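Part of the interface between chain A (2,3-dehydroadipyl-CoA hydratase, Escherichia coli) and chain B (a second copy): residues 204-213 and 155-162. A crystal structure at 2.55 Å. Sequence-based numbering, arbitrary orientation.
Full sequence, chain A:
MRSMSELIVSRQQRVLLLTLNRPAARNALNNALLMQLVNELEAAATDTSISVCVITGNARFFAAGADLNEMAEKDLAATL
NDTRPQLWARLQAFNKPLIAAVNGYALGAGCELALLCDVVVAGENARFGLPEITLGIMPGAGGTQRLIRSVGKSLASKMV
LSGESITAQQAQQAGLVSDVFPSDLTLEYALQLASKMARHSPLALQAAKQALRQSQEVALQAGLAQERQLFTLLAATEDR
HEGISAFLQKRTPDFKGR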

# COMPACT_ATOMS: atom_id res chain seq x y z
N ALA A 204 -1.87 -19.25 19.72
CA ALA A 204 -1.64 -17.85 20.04
C ALA A 204 -0.33 -17.39 19.35
O ALA A 204 -0.29 -16.35 18.67
CB ALA A 204 -1.57 -17.62 21.54
N LEU A 205 0.72 -18.18 19.53
CA LEU A 205 1.97 -17.95 18.83
C LEU A 205 1.74 -17.75 17.34
O LEU A 205 2.22 -16.78 16.76
CB LEU A 205 2.93 -19.11 19.08
CG LEU A 205 3.38 -19.18 20.54
CD1 LEU A 205 4.03 -20.52 20.87
CD2 LEU A 205 4.32 -18.01 20.90
N GLN A 206 1.00 -18.67 16.72
CA GLN A 206 0.77 -18.60 15.27
C GLN A 206 0.00 -17.35 14.85
O GLN A 206 0.39 -16.69 13.89
CB GLN A 206 0.11 -19.87 14.75
CG GLN A 206 1.04 -21.06 14.62
CD GLN A 206 0.32 -22.38 14.79
OE1 GLN A 206 -0.74 -22.46 15.40
NE2 GLN A 206 0.90 -23.44 14.25
N ALA A 207 -1.04 -17.00 15.59
CA ALA A 207 -1.84 -15.80 15.30
C ALA A 207 -1.04 -14.53 15.61
O ALA A 207 -1.06 -13.57 14.83
CB ALA A 207 -3.14 -15.82 16.10
N ALA A 208 -0.33 -14.52 16.73
CA ALA A 208 0.55 -13.40 17.03
C ALA A 208 1.61 -13.23 15.94
O ALA A 208 1.84 -12.12 15.45
CB ALA A 208 1.19 -13.54 18.43
N LYS A 209 2.25 -14.33 15.52
CA LYS A 209 3.25 -14.21 14.47
C LYS A 209 2.66 -13.76 13.13
O LYS A 209 3.31 -13.03 12.38
CB LYS A 209 4.02 -15.51 14.26
CG LYS A 209 4.98 -15.39 13.08
CD LYS A 209 5.71 -16.65 12.74
CE LYS A 209 6.58 -16.44 11.52
NZ LYS A 209 7.47 -17.60 11.35
N GLN A 210 1.45 -14.22 12.83
CA GLN A 210 0.79 -13.82 11.59
C GLN A 210 0.49 -12.32 11.63
O GLN A 210 0.76 -11.61 10.67
CB GLN A 210 -0.49 -14.62 11.36
CG GLN A 210 -1.19 -14.35 10.03
CD GLN A 210 -0.32 -14.68 8.83
OE1 GLN A 210 0.72 -15.34 8.95
NE2 GLN A 210 -0.73 -14.20 7.67
N ALA A 211 -0.05 -11.86 12.76
CA ALA A 211 -0.22 -10.43 13.02
C ALA A 211 1.05 -9.67 12.68
O ALA A 211 1.01 -8.62 12.02
CB ALA A 211 -0.58 -10.18 14.49
N LEU A 212 2.18 -10.20 13.14
CA LEU A 212 3.47 -9.55 12.97
C LEU A 212 3.94 -9.51 11.52
O LEU A 212 4.40 -8.46 11.05
CB LEU A 212 4.56 -10.17 13.87
CG LEU A 212 4.51 -9.82 15.35
CD1 LEU A 212 5.01 -11.00 16.18
CD2 LEU A 212 5.30 -8.55 15.62
N ARG A 213 3.81 -10.64 10.82
CA ARG A 213 4.13 -10.71 9.39
C ARG A 213 3.38 -9.67 8.61
O ARG A 213 3.95 -8.96 7.78
CB ARG A 213 3.80 -12.08 8.82
CG ARG A 213 4.76 -13.16 9.30
CD ARG A 213 5.94 -13.33 8.35
NE ARG A 213 5.57 -14.12 7.17
CZ ARG A 213 5.26 -13.60 5.99
NH1 ARG A 213 4.94 -14.41 4.98
NH2 ARG A 213 5.26 -12.28 5.80
N LEU B 155 13.16 -7.29 18.13
CA LEU B 155 12.70 -6.91 19.45
C LEU B 155 11.17 -7.01 19.63
O LEU B 155 10.71 -7.58 20.62
CB LEU B 155 13.21 -5.51 19.82
CG LEU B 155 12.92 -5.07 21.25
CD1 LEU B 155 13.46 -6.07 22.26
CD2 LEU B 155 13.48 -3.67 21.51
N ALA B 156 10.40 -6.46 18.69
CA ALA B 156 8.95 -6.49 18.79
C ALA B 156 8.45 -7.92 18.80
O ALA B 156 7.48 -8.25 19.48
CB ALA B 156 8.31 -5.73 17.67
N SER B 157 9.11 -8.79 18.04
CA SER B 157 8.68 -10.18 17.97
C SER B 157 8.97 -10.91 19.28
O SER B 157 8.10 -11.60 19.83
CB SER B 157 9.28 -10.88 16.76
OG SER B 157 8.76 -10.28 15.59
N LYS B 158 10.18 -10.73 19.80
CA LYS B 158 10.55 -11.23 21.11
C LYS B 158 9.55 -10.78 22.16
O LYS B 158 9.00 -11.59 22.90
CB LYS B 158 11.91 -10.70 21.47
CG LYS B 158 12.45 -11.17 22.80
CD LYS B 158 13.76 -10.46 23.04
CE LYS B 158 14.28 -10.70 24.44
NZ LYS B 158 15.61 -10.04 24.57
N MET B 159 9.31 -9.49 22.23
CA MET B 159 8.34 -8.97 23.18
C MET B 159 6.93 -9.56 23.01
O MET B 159 6.29 -9.94 23.99
CB MET B 159 8.31 -7.44 23.13
CG MET B 159 9.52 -6.77 23.79
SD MET B 159 9.52 -4.99 23.63
CE MET B 159 8.01 -4.62 24.50
N VAL B 160 6.46 -9.63 21.76
CA VAL B 160 5.12 -10.11 21.48
C VAL B 160 5.01 -11.62 21.64
O VAL B 160 4.03 -12.10 22.22
CB VAL B 160 4.66 -9.68 20.08
CG1 VAL B 160 3.49 -10.56 19.55
CG2 VAL B 160 4.32 -8.19 20.06
N LEU B 161 6.02 -12.36 21.16
CA LEU B 161 5.99 -13.83 21.24
C LEU B 161 6.39 -14.46 22.60
O LEU B 161 5.91 -15.55 22.96
CB LEU B 161 6.82 -14.45 20.10
CG LEU B 161 6.48 -14.22 18.63
CD1 LEU B 161 7.64 -14.65 17.75
CD2 LEU B 161 5.14 -14.90 18.19
N SER B 162 7.25 -13.79 23.36
CA SER B 162 7.61 -14.29 24.69
C SER B 162 6.90 -13.53 25.81
O SER B 162 6.64 -14.10 26.87
CB SER B 162 9.12 -14.24 24.90
OG SER B 162 9.53 -12.93 25.23

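The centre of this contact is apolar. Leu A212 points its CA-to-CB bond toward chain B and meets two apolar side chains there. Its CD1 lies 3.7 Å from CG1 of Val B160 and 4.3 Å from CG of Leu B161. Val B160 also points toward chain A, and the two side chains touch. The same CG1 of Val B160 lies 3.9 Å from CB of Ala A208. One methyl group of the valine is thus shared between two residues one helical turn apart.

Leu B161 is a knob in this contact. Its side chain sits in a hole formed by Leu A205, Ala A208, Lys A209 and Leu A212. These four positions are spaced i, i+3, i+4 and i+7, the usual outline of such a pocket on a helix surface. The CA-to-CB bond of Leu B161 runs sideways, but the end of the side chain comes nearer to chain A. Its CD2 is 4.2 Å from CB of Ala A208 and 4.2 Å from CD2 of Leu A205. The leucine comes close to the helix backbone beside the small side chain of Ala A208: CD2 of Leu B161 lies 4.0 Å from the backbone N of Lys A209. That N is already bonded within its own helix, to O of Leu A205 at 2.7 Å, so the methyl group covers a satisfied amide.

Both stretches are helical throughout. Their axes approach to 9.8 Å, and their N-to-C directions differ by 154°, close to antiparallel. The register follows from this. Leu A205 faces the later part of the chain B stretch, with its CA 6.2 Å from CA of Leu B161. Leu A212 faces the earlier part, with its CA 7.2 Å from CA of Ser B157.

Polar groups lie around the apolar contact, but none forms a hydrogen bond across it. CD2 of Leu A205 rests 3.6 Å from the backbone O of Leu B161, a van der Waals contact. At the other end, CD1 of Leu A212 is 3.9 Å from OG of Ser B157. That hydroxyl is hydrogen-bonded to a residue just outside the stretches, and it makes no hydrogen bond across this contact. Lys A209 offers the base of its side chain, with CB 4.1 Å from CD2 of Leu B161. The rest is extended, with all four chi angles in t, and its end leads away; NZ is hydrogen-bonded elsewhere in the structure.

Ser B162 points away from chain A. Its OG donates to O of Lys B158 at 2.7 Å, a bond back to its own helix. The two stretches bury 316 Å² between them, both sides summed. The contact is mostly aliphatic packing, with a few methyl groups resting against polar atoms, while the backbone hydrogen bonds listed for the stretches stay within each helix.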